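Local coordinates for tRNA nucleotidyl transferase-related protein (Thermotoga maritima, PDB 3H38), which probably builds the CCA end of tRNA from CTP and ATP as a magnesium-dependent class II nucleotidyltransferase, of which this chain is the C-terminal part, at residues Leu47-Lys52 against Arg156-Gly161. Residues are numbered along the deposited sequence; the frame is centred on the assembly and turned at random.
Sequences LLLGIK and RDLKEG
Asp157 OD2 is gripped by Arg156 NE at 3.2 Å and by Arg164 in salt bridges, one residue before Leu158, which packs against Leu48 and Leu49. The case illustrates how two helix ends, each finished by a Schellman motif, can meet through a small apolar contact centred on one leucine in the poly(A) polymerase head domain. CG of Leu158 lies anti to its carbonyl carbon, beside the backbone N (chi1 -64°), which turns both methyls to helix 42-49, where they divide the work. CD1 lies 3.6 Å from Leu48 CB, and the two side chains meet at roughly a right angle. CD2 looks instead to Leu49, more loosely, 4.2 Å from its CG. An alanine in place of Leu158 would probably take away both methyl contacts and open a gap beside Leu48 and Leu49. The other carboxylate oxygen of Asp157 bonds to Thr132, while Leu158 also touches Ile133 and Arg45, which binds ATP and CTP in other structures of this protein, consistent with packing close to the nucleotide site. The helices end at Gly50 and Gly161, both with positive phi; Gly50 N bonds to Leu47 O and Gly161 N to Leu158 O, each at 3.0 Å.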
ATOM      1  N   LEU A  47      20.847   6.714  -3.834  1.00 29.11           N
ATOM      2  CA  LEU A  47      22.166   6.918  -4.438  1.00 33.98           C
ATOM      3  C   LEU A  47      23.229   6.112  -3.699  1.00 37.11           C
ATOM      4  O   LEU A  47      24.008   5.371  -4.316  1.00 42.31           O
ATOM      5  CB  LEU A  47      22.558   8.413  -4.491  1.00 31.94           C
ATOM      6  CG  LEU A  47      23.973   8.721  -5.019  1.00 33.20           C
ATOM      7  CD1 LEU A  47      24.072   8.411  -6.496  1.00 25.40           C
ATOM      8  CD2 LEU A  47      24.360  10.166  -4.777  1.00 30.44           C
ATOM      9  N   LEU A  48      23.262   6.251  -2.378  1.00 33.06           N
ATOM     10  CA  LEU A  48      24.312   5.616  -1.579  1.00 34.57           C
ATOM     11  C   LEU A  48      24.159   4.078  -1.566  1.00 45.20           C
ATOM     12  O   LEU A  48      25.154   3.355  -1.534  1.00 48.08           O
ATOM     13  CB  LEU A  48      24.324   6.188  -0.161  1.00 37.02           C
ATOM     14  CG  LEU A  48      24.706   7.682  -0.033  1.00 42.14           C
ATOM     15  CD1 LEU A  48      24.490   8.196   1.360  1.00 28.71           C
ATOM     16  CD2 LEU A  48      26.175   7.935  -0.445  1.00 37.75           C
ATOM     17  N   LEU A  49      22.919   3.587  -1.599  1.00 42.75           N
ATOM     18  CA  LEU A  49      22.661   2.137  -1.722  1.00 42.96           C
ATOM     19  C   LEU A  49      22.873   1.639  -3.142  1.00 46.83           C
ATOM     20  O   LEU A  49      22.869   0.440  -3.386  1.00 45.58           O
ATOM     21  CB  LEU A  49      21.237   1.764  -1.267  1.00 26.70           C
ATOM     22  CG  LEU A  49      21.049   1.857   0.251  1.00 37.04           C
ATOM     23  CD1 LEU A  49      19.588   1.766   0.647  1.00 32.02           C
ATOM     24  CD2 LEU A  49      21.917   0.804   0.984  1.00 29.69           C
ATOM     25  N   GLY A  50      23.074   2.568  -4.072  1.00 49.87           N
ATOM     26  CA  GLY A  50      23.204   2.222  -5.471  1.00 33.10           C
ATOM     27  C   GLY A  50      21.890   1.704  -6.025  1.00 47.23           C
ATOM     28  O   GLY A  50      21.865   0.722  -6.774  1.00 56.84           O
ATOM     29  N   ILE A  51      20.798   2.364  -5.652  1.00 48.51           N
ATOM     30  CA  ILE A  51      19.461   1.989  -6.095  1.00 51.99           C
ATOM     31  C   ILE A  51      18.869   3.071  -6.983  1.00 52.72           C
ATOM     32  O   ILE A  51      18.670   4.192  -6.546  1.00 55.53           O
ATOM     33  CB  ILE A  51      18.518   1.780  -4.899  1.00 50.37           C
ATOM     34  CG1 ILE A  51      18.929   0.535  -4.115  1.00 47.35           C
ATOM     35  CG2 ILE A  51      17.045   1.689  -5.361  1.00 40.65           C
ATOM     36  CD1 ILE A  51      18.013   0.247  -2.917  1.00 42.34           C
ATOM     37  N   LYS A  52      18.564   2.727  -8.211  1.00 57.39           N
ATOM     38  CA  LYS A  52      17.991   3.661  -9.130  1.00 52.39           C
ATOM     39  C   LYS A  52      16.828   4.368  -8.508  1.00 48.06           C
ATOM     40  O   LYS A  52      16.012   3.765  -7.880  1.00 39.06           O
ATOM     41  CB  LYS A  52      17.541   2.942 -10.380  1.00 63.06           C
ATOM     42  CG  LYS A  52      18.038   3.547 -11.634  1.00 75.30           C
ATOM     43  CD  LYS A  52      16.961   4.276 -12.354  1.00 77.95           C
ATOM     44  CE  LYS A  52      16.455   3.463 -13.490  1.00 84.37           C
ATOM     45  NZ  LYS A  52      15.058   3.004 -13.328  1.00 85.96           N
ATOM     46  N   ARG A 156      26.684   5.879   7.829  1.00 36.04           N
ATOM     47  CA  ARG A 156      27.055   4.791   8.715  1.00 33.65           C
ATOM     48  C   ARG A 156      25.893   3.813   8.932  1.00 41.38           C
ATOM     49  O   ARG A 156      26.110   2.611   8.977  1.00 34.68           O
ATOM     50  CB  ARG A 156      27.499   5.380  10.064  1.00 26.07           C
ATOM     51  CG  ARG A 156      28.137   4.387  11.043  1.00 38.15           C
ATOM     52  CD  ARG A 156      27.118   3.842  12.065  1.00 46.17           C
ATOM     53  NE  ARG A 156      26.362   4.912  12.713  1.00 50.66           N
ATOM     54  CZ  ARG A 156      26.606   5.388  13.936  1.00 52.47           C
ATOM     55  NH1 ARG A 156      25.848   6.364  14.429  1.00 42.85           N
ATOM     56  NH2 ARG A 156      27.599   4.894  14.674  1.00 51.91           N
ATOM     57  N   ASP A 157      24.671   4.325   9.089  1.00 37.97           N
ATOM     58  CA  ASP A 157      23.523   3.464   9.400  1.00 27.65           C
ATOM     59  C   ASP A 157      23.105   2.648   8.182  1.00 30.48           C
ATOM     60  O   ASP A 157      22.513   1.587   8.325  1.00 38.04           O
ATOM     61  CB  ASP A 157      22.327   4.271   9.946  1.00 19.70           C
ATOM     62  CG  ASP A 157      22.478   4.608  11.420  1.00 31.75           C
ATOM     63  OD1 ASP A 157      21.762   5.513  11.940  1.00 23.82           O
ATOM     64  OD2 ASP A 157      23.340   3.968  12.062  1.00 37.99           O
ATOM     65  N   LEU A 158      23.383   3.162   6.989  1.00 35.93           N
ATOM     66  CA  LEU A 158      23.244   2.378   5.755  1.00 47.86           C
ATOM     67  C   LEU A 158      24.212   1.183   5.740  1.00 49.36           C
ATOM     68  O   LEU A 158      23.806   0.049   5.491  1.00 54.35           O
ATOM     69  CB  LEU A 158      23.489   3.250   4.505  1.00 38.46           C
ATOM     70  CG  LEU A 158      22.517   4.412   4.229  1.00 30.55           C
ATOM     71  CD1 LEU A 158      23.009   5.244   3.085  1.00 24.26           C
ATOM     72  CD2 LEU A 158      21.141   3.898   3.896  1.00 36.01           C
ATOM     73  N   LYS A 159      25.487   1.450   6.011  1.00 40.87           N
ATOM     74  CA  LYS A 159      26.534   0.423   5.983  1.00 40.81           C
ATOM     75  C   LYS A 159      26.350  -0.626   7.083  1.00 45.17           C
ATOM     76  O   LYS A 159      26.993  -1.686   7.063  1.00 37.83           O
ATOM     77  CB  LYS A 159      27.945   1.070   6.039  1.00 38.81           C
ATOM     78  CG  LYS A 159      28.513   1.426   4.652  1.00 41.25           C
ATOM     79  CD  LYS A 159      29.865   2.153   4.680  1.00 46.12           C
ATOM     80  CE  LYS A 159      30.376   2.373   3.240  1.00 63.39           C
ATOM     81  NZ  LYS A 159      31.649   3.168   3.148  1.00 76.77           N
ATOM     82  N   GLU A 160      25.453  -0.337   8.027  1.00 44.87           N
ATOM     83  CA  GLU A 160      25.166  -1.259   9.124  1.00 44.64           C
ATOM     84  C   GLU A 160      23.748  -1.800   9.064  1.00 44.54           C
ATOM     85  O   GLU A 160      23.313  -2.549   9.968  1.00 40.05           O
ATOM     86  CB  GLU A 160      25.407  -0.577  10.466  1.00 45.82           C
ATOM     87  CG  GLU A 160      26.761   0.074  10.527  1.00 61.95           C
ATOM     88  CD  GLU A 160      27.305   0.192  11.932  1.00 73.01           C
ATOM     89  OE1 GLU A 160      28.545   0.337  12.067  1.00 76.37           O
ATOM     90  OE2 GLU A 160      26.498   0.140  12.890  1.00 71.65           O
ATOM     91  N   GLY A 161      23.035  -1.419   7.999  1.00 32.53           N
ATOM     92  CA  GLY A 161      21.688  -1.919   7.753  1.00 29.64           C
ATOM     93  C   GLY A 161      20.711  -1.579   8.862  1.00 31.52           C
ATOM     94  O   GLY A 161      19.923  -2.448   9.284  1.00 38.39           O
TER